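Local atomic coordinates of calcium uptake protein 2, mitochondrial (Homo sapiens, PDB entry 6LB7), a protein that probably senses calcium through EF-hand motifs and, with a related partner protein, gates calcium uptake into mitochondria by the uniporter channel. Residues B[36-41]-B[188-193]; B[70-75]-B[159-164]. All coordinates share one frame; numbering follows the deposited sequence.

Contact 1. Residues B[36-41]-B[188-193]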
# COMPACT_ATOMS: atom_id res chain seq x y z
N SER B 36 -1.90 16.89 -22.24
CA SER B 36 -2.18 17.09 -20.83
C SER B 36 -1.28 16.24 -19.93
O SER B 36 -1.06 16.59 -18.77
CB SER B 36 -3.66 16.79 -20.54
OG SER B 36 -3.88 15.40 -20.35
N VAL B 37 -0.74 15.15 -20.46
CA VAL B 37 0.15 14.32 -19.66
C VAL B 37 1.57 14.88 -19.67
O VAL B 37 2.28 14.84 -18.66
CB VAL B 37 0.09 12.87 -20.19
CG1 VAL B 37 1.24 12.05 -19.66
CG2 VAL B 37 -1.26 12.24 -19.82
N MET B 38 2.01 15.42 -20.80
CA MET B 38 3.39 15.87 -20.91
C MET B 38 3.57 17.28 -20.37
O MET B 38 4.63 17.59 -19.81
CB MET B 38 3.84 15.82 -22.37
CG MET B 38 3.96 14.39 -22.90
SD MET B 38 4.99 14.38 -24.36
CE MET B 38 4.00 15.38 -25.47
N PHE B 39 2.57 18.15 -20.53
CA PHE B 39 2.70 19.58 -20.27
C PHE B 39 1.76 20.03 -19.16
O PHE B 39 0.68 19.48 -18.97
CB PHE B 39 2.40 20.40 -21.54
CG PHE B 39 3.18 19.95 -22.75
CD1 PHE B 39 4.56 20.09 -22.80
CD2 PHE B 39 2.53 19.40 -23.84
CE1 PHE B 39 5.27 19.67 -23.91
CE2 PHE B 39 3.24 18.98 -24.95
CZ PHE B 39 4.61 19.11 -24.99
N GLU B 40 2.14 21.11 -18.50
CA GLU B 40 1.24 21.69 -17.48
C GLU B 40 0.29 22.61 -18.24
O GLU B 40 -0.86 22.58 -17.93
CB GLU B 40 2.00 22.47 -16.43
CG GLU B 40 3.06 21.65 -15.79
CD GLU B 40 3.54 22.30 -14.52
OE1 GLU B 40 2.74 22.39 -13.60
OE2 GLU B 40 4.71 22.71 -14.48
N GLN B 41 0.80 23.31 -19.26
CA GLN B 41 -0.04 24.25 -20.04
C GLN B 41 0.19 24.08 -21.54
O GLN B 41 1.27 23.75 -21.95
CB GLN B 41 0.27 25.69 -19.68
CG GLN B 41 -0.39 26.13 -18.40
CD GLN B 41 -0.83 27.57 -18.46
OE1 GLN B 41 -0.61 28.26 -19.45
NE2 GLN B 41 -1.41 28.04 -17.37
N GLN B 188 6.29 7.14 -22.52
CA GLN B 188 7.74 7.26 -22.40
C GLN B 188 8.38 7.54 -23.75
O GLN B 188 9.27 8.40 -23.87
CB GLN B 188 8.34 6.00 -21.77
CG GLN B 188 7.83 5.61 -20.36
CD GLN B 188 7.87 4.11 -20.09
OE1 GLN B 188 8.25 3.36 -20.90
NE2 GLN B 188 7.49 3.69 -18.96
N GLU B 189 7.92 6.95 -24.86
CA GLU B 189 8.57 7.25 -26.13
C GLU B 189 8.31 8.69 -26.54
O GLU B 189 9.19 9.36 -27.10
CB GLU B 189 8.08 6.28 -27.22
CG GLU B 189 8.60 4.86 -27.03
CD GLU B 189 8.08 3.87 -28.05
OE1 GLU B 189 7.23 4.24 -28.88
OE2 GLU B 189 8.52 2.71 -27.99
N MET B 190 7.12 9.20 -26.28
CA MET B 190 6.82 10.57 -26.68
C MET B 190 7.61 11.57 -25.85
O MET B 190 8.18 12.53 -26.38
CB MET B 190 5.33 10.81 -26.55
CG MET B 190 4.89 12.11 -27.10
SD MET B 190 3.10 12.08 -27.24
CE MET B 190 2.89 13.37 -28.45
N GLU B 191 7.67 11.36 -24.53
CA GLU B 191 8.48 12.23 -23.69
C GLU B 191 9.96 12.12 -24.03
O GLU B 191 10.68 13.13 -24.03
CB GLU B 191 8.24 11.92 -22.21
CG GLU B 191 6.84 12.33 -21.76
CD GLU B 191 6.66 12.29 -20.26
OE1 GLU B 191 7.27 11.42 -19.58
OE2 GLU B 191 5.92 13.16 -19.75
N PHE B 192 10.44 10.93 -24.34
CA PHE B 192 11.84 10.80 -24.73
C PHE B 192 12.18 11.73 -25.89
O PHE B 192 13.15 12.49 -25.82
CB PHE B 192 12.16 9.37 -25.13
CG PHE B 192 13.61 9.17 -25.51
CD1 PHE B 192 14.01 9.26 -26.84
CD2 PHE B 192 14.56 8.91 -24.54
CE1 PHE B 192 15.35 9.08 -27.19
CE2 PHE B 192 15.88 8.72 -24.87
CZ PHE B 192 16.28 8.81 -26.20
N LEU B 193 11.40 11.69 -26.97
CA LEU B 193 11.73 12.54 -28.11
C LEU B 193 11.45 14.01 -27.83
O LEU B 193 12.15 14.88 -28.36
CB LEU B 193 10.96 12.08 -29.34
CG LEU B 193 11.69 10.87 -29.93
CD1 LEU B 193 10.78 10.12 -30.89
CD2 LEU B 193 13.01 11.30 -30.59
O HOH W 1 6.95 15.88 -19.25

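Contact 2. Residues B[70-75]-B[159-164]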
# COMPACT_ATOMS: atom_id res chain seq x y z
N SER B 70 2.18 0.62 -29.35
CA SER B 70 2.56 1.81 -28.60
C SER B 70 2.42 3.11 -29.39
O SER B 70 2.92 4.14 -28.93
CB SER B 70 3.99 1.67 -28.09
OG SER B 70 4.89 1.55 -29.17
N THR B 71 1.76 3.12 -30.55
CA THR B 71 1.49 4.38 -31.23
C THR B 71 0.01 4.65 -31.36
O THR B 71 -0.39 5.54 -32.13
CB THR B 71 2.14 4.42 -32.61
OG1 THR B 71 1.51 3.44 -33.46
CG2 THR B 71 3.64 4.14 -32.49
N PHE B 72 -0.82 3.93 -30.60
CA PHE B 72 -2.27 4.07 -30.70
C PHE B 72 -2.73 5.52 -30.54
O PHE B 72 -3.53 6.02 -31.33
CB PHE B 72 -2.94 3.17 -29.64
CG PHE B 72 -4.44 3.26 -29.61
CD1 PHE B 72 -5.21 2.62 -30.57
CD2 PHE B 72 -5.09 3.96 -28.59
CE1 PHE B 72 -6.60 2.69 -30.54
CE2 PHE B 72 -6.48 4.03 -28.56
CZ PHE B 72 -7.23 3.37 -29.52
N PHE B 73 -2.28 6.21 -29.48
CA PHE B 73 -2.79 7.57 -29.29
C PHE B 73 -2.16 8.53 -30.30
O PHE B 73 -2.85 9.42 -30.82
CB PHE B 73 -2.56 8.06 -27.85
CG PHE B 73 -3.41 7.33 -26.82
CD1 PHE B 73 -4.67 7.81 -26.47
CD2 PHE B 73 -2.97 6.14 -26.26
CE1 PHE B 73 -5.47 7.12 -25.55
CE2 PHE B 73 -3.76 5.45 -25.35
CZ PHE B 73 -5.01 5.93 -24.99
N ARG B 74 -0.86 8.38 -30.60
CA ARG B 74 -0.21 9.27 -31.57
C ARG B 74 -0.76 9.08 -32.97
O ARG B 74 -0.86 10.05 -33.72
CB ARG B 74 1.32 9.05 -31.56
CG ARG B 74 2.02 9.76 -30.39
CD ARG B 74 3.51 9.35 -30.22
NE ARG B 74 3.68 7.94 -29.86
CZ ARG B 74 4.85 7.32 -29.78
NH1 ARG B 74 5.98 8.00 -30.01
NH2 ARG B 74 4.91 6.03 -29.46
N ASP B 75 -1.12 7.84 -33.35
CA ASP B 75 -1.74 7.63 -34.66
C ASP B 75 -3.10 8.31 -34.76
O ASP B 75 -3.40 8.93 -35.78
CB ASP B 75 -1.87 6.13 -34.95
CG ASP B 75 -0.53 5.46 -35.13
OD1 ASP B 75 -0.47 4.23 -35.04
OD2 ASP B 75 0.48 6.17 -35.32
N GLN B 159 -14.20 2.99 -25.62
CA GLN B 159 -15.31 2.03 -25.67
C GLN B 159 -15.35 1.32 -27.02
O GLN B 159 -15.64 0.12 -27.08
CB GLN B 159 -16.63 2.75 -25.38
CG GLN B 159 -16.71 3.28 -23.97
CD GLN B 159 -18.06 3.86 -23.66
OE1 GLN B 159 -18.90 3.20 -23.05
NE2 GLN B 159 -18.29 5.09 -24.10
N MET B 160 -15.01 2.02 -28.11
CA MET B 160 -14.87 1.39 -29.42
C MET B 160 -13.77 0.34 -29.42
O MET B 160 -13.97 -0.80 -29.86
CB MET B 160 -14.56 2.44 -30.48
CG MET B 160 -15.63 3.47 -30.69
SD MET B 160 -16.93 2.75 -31.69
CE MET B 160 -15.97 1.68 -32.76
N ARG B 161 -12.57 0.74 -28.98
CA ARG B 161 -11.42 -0.16 -28.99
C ARG B 161 -11.69 -1.40 -28.15
O ARG B 161 -11.32 -2.52 -28.54
CB ARG B 161 -10.20 0.60 -28.49
CG ARG B 161 -9.04 -0.20 -28.04
CD ARG B 161 -8.34 -0.91 -29.13
NE ARG B 161 -7.03 -0.76 -29.07
CZ ARG B 161 -6.28 -1.67 -28.89
NH1 ARG B 161 -6.70 -2.80 -28.74
NH2 ARG B 161 -5.10 -1.46 -28.83
N PHE B 162 -12.35 -1.24 -27.01
CA PHE B 162 -12.54 -2.35 -26.08
C PHE B 162 -13.78 -3.18 -26.40
O PHE B 162 -13.74 -4.40 -26.27
CB PHE B 162 -12.63 -1.82 -24.63
CG PHE B 162 -11.34 -1.20 -24.12
CD1 PHE B 162 -10.11 -1.56 -24.66
CD2 PHE B 162 -11.36 -0.26 -23.09
CE1 PHE B 162 -8.92 -0.98 -24.20
CE2 PHE B 162 -10.17 0.32 -22.61
CZ PHE B 162 -8.95 -0.04 -23.17
N PHE B 163 -14.87 -2.54 -26.82
CA PHE B 163 -16.16 -3.22 -26.88
C PHE B 163 -16.90 -3.14 -28.22
O PHE B 163 -18.00 -3.69 -28.31
CB PHE B 163 -17.08 -2.71 -25.77
CG PHE B 163 -16.38 -2.53 -24.44
CD1 PHE B 163 -16.29 -1.29 -23.84
CD2 PHE B 163 -15.79 -3.62 -23.81
CE1 PHE B 163 -15.64 -1.13 -22.62
CE2 PHE B 163 -15.12 -3.46 -22.59
CZ PHE B 163 -15.05 -2.22 -22.00
N GLY B 164 -16.36 -2.48 -29.24
CA GLY B 164 -17.12 -2.26 -30.46
C GLY B 164 -18.26 -1.27 -30.24
O GLY B 164 -18.49 -0.79 -29.14

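Contact 1. Residues B[36-41]-B[188-193]
Met38, the last residue of helix 30-38, meets Met190 and Glu191 of the long helix 173-196 in a buried helix-end contact, largely apolar but with a water-bridged polar group beside it. With CG set anti to its own carbonyl carbon (chi1 -68°) and the chain bent at the last torsion, Met38 puts SD 3.6 Å from Met190 CG and CE 3.8 Å from Met190 CE. The two methionine side chains cross at about a right angle. Glu191 instead runs past Met38 in the opposite direction, its CG 3.7 Å from Met38 CG, while its carboxylate continues to the polar side. There one water donates to both Met38 O (2.9 Å) and Glu191 OE2 (3.0 Å). Arg321 NH2 hydrogen-bonds Val37 O and forms a salt bridge with Glu191 OE2, which Arg318 also reaches, while Trp210 holds OE1. Cutting Met38 back to an alanine would remove CG, SD and CE, and would probably open a gap beside Met190 CG and leave the Glu191 CG methylene without its apolar neighbour. A buried carboxylate gripped by two arginines, an indole N-H and a water is likely to stay ionised, and Arg321, near the end of the modelled chain, links the two helices.

Contact 2. Residues B[70-75]-B[159-164]
Phe72, at the start of the short helix 72-76, touches Arg161 of helix 157-163, which precedes strand 171-172 and helix 173-196 in what looks like the second, calcium-free half of an EF-hand pair. Strand 171-172 pairs antiparallel with strand 115-116 in the calcium-bound loop, which supports that reading. The contact itself is slight. Arg161 NE lies 3.8 Å from Phe72 CE1, and Arg161 CB is 4.2 Å from Phe72 CZ. Phe72 CE1 lies at the edge of the guanidinium, near its plane, and the ring and guanidinium planes are 64° apart. Arg161 CZ stands 5.1 Å from the ring centroid, so any cation-pi attraction is weak at most. Phe72 gets there with CG anti to the backbone N (chi1 178°), while Arg161 bends at its second and third torsions; its guanidinium is irregularly modelled, so its fine orientation is uncertain. Two side-chain bonds also lie within 70-75. Thr71 OG1 donates to Asp75 OD1 (2.7 Å) from above the carboxylate plane, and Gly67 N bonds the same oxygen. Arg74 NH2 grips Ser70 O at 2.8 Å, the oxygen lying in the guanidinium plane, and Arg74 NE forms a salt bridge with Glu186 of helix 173-196. Phe179 of helix 173-196 meets Phe72 and Phe162 edge-to-face and also touches Arg161, so that helix joins the two short ones, while Phe73 packs on Pro30 and Leu34 of helix 30-38.

How the contacts relate
Both contacts depend on helix 173-196, but differently: contact 1 uses it as one of its two sides, whereas contact 2 joins two short helices that each pack against it. Contact 1 belongs to the buried interior, its centre about 8 Å from the chain centre, and buries 181 Å²; contact 2, centred about 17 Å out and partly buried, buries 94 Å². Their chemistry differs alongside: sulfur and methylene packing plus a bridging water in the former, a single phenylalanine-arginine touch with at most a weak cation-pi component in the latter. Contact 2 is nested in the chain loop closed by contact 1. A salt bridge joins them directly, Glu189 OE1 to Arg74 NH2 at 3.0 Å, and Met190 SD packs near Arg74 CG.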